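BolA (Coxiella burnetii, PDB 3TR3) is of unknown function but belongs to the BolA/IbaG family, whose members are linked to stress responses, and probably acts in such a process. Local coordinates at residues R52-Y55 against N56-S60. Residues are numbered along the deposited sequence; the frame is centred on the assembly and turned at random.
Sequences RLVY and NALGS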
ATOM      1  N   ARG B  52      -7.718  17.092   5.244  1.00 35.47           N
ATOM      2  CA  ARG B  52      -7.709  18.187   4.283  1.00 38.94           C
ATOM      3  C   ARG B  52      -6.377  18.351   3.557  1.00 35.62           C
ATOM      4  O   ARG B  52      -6.350  18.647   2.350  1.00 35.10           O
ATOM      5  CB  ARG B  52      -8.149  19.489   4.936  1.00 44.32           C
ATOM      6  CG  ARG B  52      -9.618  19.483   5.171  1.00 53.21           C
ATOM      7  CD  ARG B  52     -10.024  20.608   6.053  1.00 64.55           C
ATOM      8  NE  ARG B  52     -11.475  20.749   6.038  1.00 77.80           N
ATOM      9  CZ  ARG B  52     -12.142  21.721   6.661  1.00 84.75           C
ATOM     10  NH1 ARG B  52     -11.482  22.647   7.363  1.00 82.56           N
ATOM     11  NH2 ARG B  52     -13.471  21.761   6.582  1.00 86.79           N
ATOM     12  N   LEU B  53      -5.275  18.157   4.279  1.00 29.72           N
ATOM     13  CA  LEU B  53      -3.967  18.213   3.630  1.00 31.94           C
ATOM     14  C   LEU B  53      -3.893  17.193   2.469  1.00 37.24           C
ATOM     15  O   LEU B  53      -3.334  17.493   1.403  1.00 36.92           O
ATOM     16  CB  LEU B  53      -2.849  17.963   4.632  1.00 31.75           C
ATOM     17  CG  LEU B  53      -2.381  19.198   5.399  1.00 41.33           C
ATOM     18  CD1 LEU B  53      -1.275  18.851   6.426  1.00 43.58           C
ATOM     19  CD2 LEU B  53      -1.934  20.310   4.417  1.00 41.16           C
ATOM     20  N   VAL B  54      -4.472  16.002   2.691  1.00 33.32           N
ATOM     21  CA  VAL B  54      -4.440  14.937   1.720  1.00 32.76           C
ATOM     22  C   VAL B  54      -5.328  15.278   0.507  1.00 32.27           C
ATOM     23  O   VAL B  54      -4.879  15.169  -0.644  1.00 29.02           O
ATOM     24  CB  VAL B  54      -4.819  13.559   2.346  1.00 33.55           C
ATOM     25  CG1 VAL B  54      -5.000  12.531   1.247  1.00 23.90           C
ATOM     26  CG2 VAL B  54      -3.755  13.094   3.368  1.00 27.47           C
ATOM     27  N   TYR B  55      -6.558  15.733   0.762  1.00 28.97           N
ATOM     28  CA  TYR B  55      -7.445  16.149  -0.319  1.00 29.98           C
ATOM     29  C   TYR B  55      -6.828  17.296  -1.106  1.00 34.77           C
ATOM     30  O   TYR B  55      -7.012  17.399  -2.313  1.00 37.18           O
ATOM     31  CB  TYR B  55      -8.795  16.604   0.213  1.00 31.34           C
ATOM     32  CG  TYR B  55      -9.584  15.539   0.921  1.00 37.53           C
ATOM     33  CD1 TYR B  55      -9.564  14.228   0.461  1.00 38.14           C
ATOM     34  CD2 TYR B  55     -10.371  15.838   2.043  1.00 37.55           C
ATOM     35  CE1 TYR B  55     -10.281  13.230   1.100  1.00 40.19           C
ATOM     36  CE2 TYR B  55     -11.104  14.833   2.697  1.00 37.39           C
ATOM     37  CZ  TYR B  55     -11.053  13.524   2.213  1.00 42.93           C
ATOM     38  OH  TYR B  55     -11.774  12.483   2.805  1.00 48.26           O
ATOM     39  N   ASN B  56      -6.127  18.188  -0.405  1.00 32.15           N
ATOM     40  CA  ASN B  56      -5.501  19.324  -1.060  1.00 31.16           C
ATOM     41  C   ASN B  56      -4.298  18.904  -1.921  1.00 30.15           C
ATOM     42  O   ASN B  56      -4.115  19.406  -3.028  1.00 28.49           O
ATOM     43  CB  ASN B  56      -5.121  20.383  -0.009  1.00 37.40           C
ATOM     44  CG  ASN B  56      -4.509  21.625  -0.621  1.00 42.52           C
ATOM     45  OD1 ASN B  56      -3.284  21.692  -0.785  1.00 46.85           O
ATOM     46  ND2 ASN B  56      -5.348  22.617  -0.959  1.00 40.05           N
ATOM     47  N   ALA B  57      -3.480  17.994  -1.387  1.00 29.02           N
ATOM     48  CA  ALA B  57      -2.426  17.330  -2.139  1.00 30.68           C
ATOM     49  C   ALA B  57      -2.925  16.637  -3.430  1.00 37.11           C
ATOM     50  O   ALA B  57      -2.163  16.505  -4.364  1.00 36.98           O
ATOM     51  CB  ALA B  57      -1.690  16.314  -1.242  1.00 30.48           C
ATOM     52  N   LEU B  58      -4.182  16.181  -3.480  1.00 38.29           N
ATOM     53  CA  LEU B  58      -4.699  15.490  -4.671  1.00 33.30           C
ATOM     54  C   LEU B  58      -5.196  16.478  -5.711  1.00 32.87           C
ATOM     55  O   LEU B  58      -5.500  16.102  -6.855  1.00 32.71           O
ATOM     56  CB  LEU B  58      -5.808  14.495  -4.312  1.00 32.70           C
ATOM     57  CG  LEU B  58      -5.393  13.167  -3.683  1.00 30.11           C
ATOM     58  CD1 LEU B  58      -6.544  12.529  -2.958  1.00 27.22           C
ATOM     59  CD2 LEU B  58      -4.829  12.193  -4.732  1.00 29.61           C
ATOM     60  N   GLY B  59      -5.277  17.750  -5.301  1.00 34.33           N
ATOM     61  CA  GLY B  59      -5.592  18.851  -6.184  1.00 28.19           C
ATOM     62  C   GLY B  59      -6.813  18.631  -7.038  1.00 37.84           C
ATOM     63  O   GLY B  59      -7.892  18.344  -6.522  1.00 41.53           O
ATOM     64  N   SER B  60      -6.636  18.737  -8.350  1.00 34.02           N
ATOM     65  CA  SER B  60      -7.741  18.624  -9.282  1.00 38.49           C
ATOM     66  C   SER B  60      -8.247  17.178  -9.446  1.00 42.26           C
ATOM     67  O   SER B  60      -9.377  16.967  -9.877  1.00 42.58           O
ATOM     68  CB  SER B  60      -7.339  19.220 -10.634  1.00 41.12           C
ATOM     69  OG  SER B  60      -6.407  18.392 -11.292  1.00 45.36           O
TER
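Leu58 turns back over Val54 one helical turn earlier, near the end of helix 47-57, and the contact can be traced along its side chain. CB lies 3.7 Å from Tyr55 O, and CG is just as near to Val54 O. With CG anti to its own carbonyl carbon (chi1 -77°), the chain runs back along the helix. CD1 stays 3.9 Å from Val54 O and comes to 4.5 Å from Val54 CG1, a loose apolar approach between two buried side chains, so the carbonyl is the main surface met.

The backbone changes character beneath this pair. Ala57 N still gives a regular i to i-4 bond to Leu53 O, 2.8 Å long with an N-H...O angle of 164°. Leu58 N instead divides itself between Val54 O (3.1 Å) and Tyr55 O (3.3 Å), and both bonds are weak because they are bent. Gly59 N then bonds to Asn56 O, and Gly59, with a positive phi of 50°, stands at the switch from helix 47-57 into helix 59-65.

Leu58 reaches Trp13 and Ile14 of helix 7-17, Leu69 of strand 68-74 and Ile66, while Val54 meets Ile14 and Leu71. Tyr55 packs on Leu71 and hydrogen-bonds through OH to Leu69 O, tying this last turn to strand 68-74 of the mixed sheet.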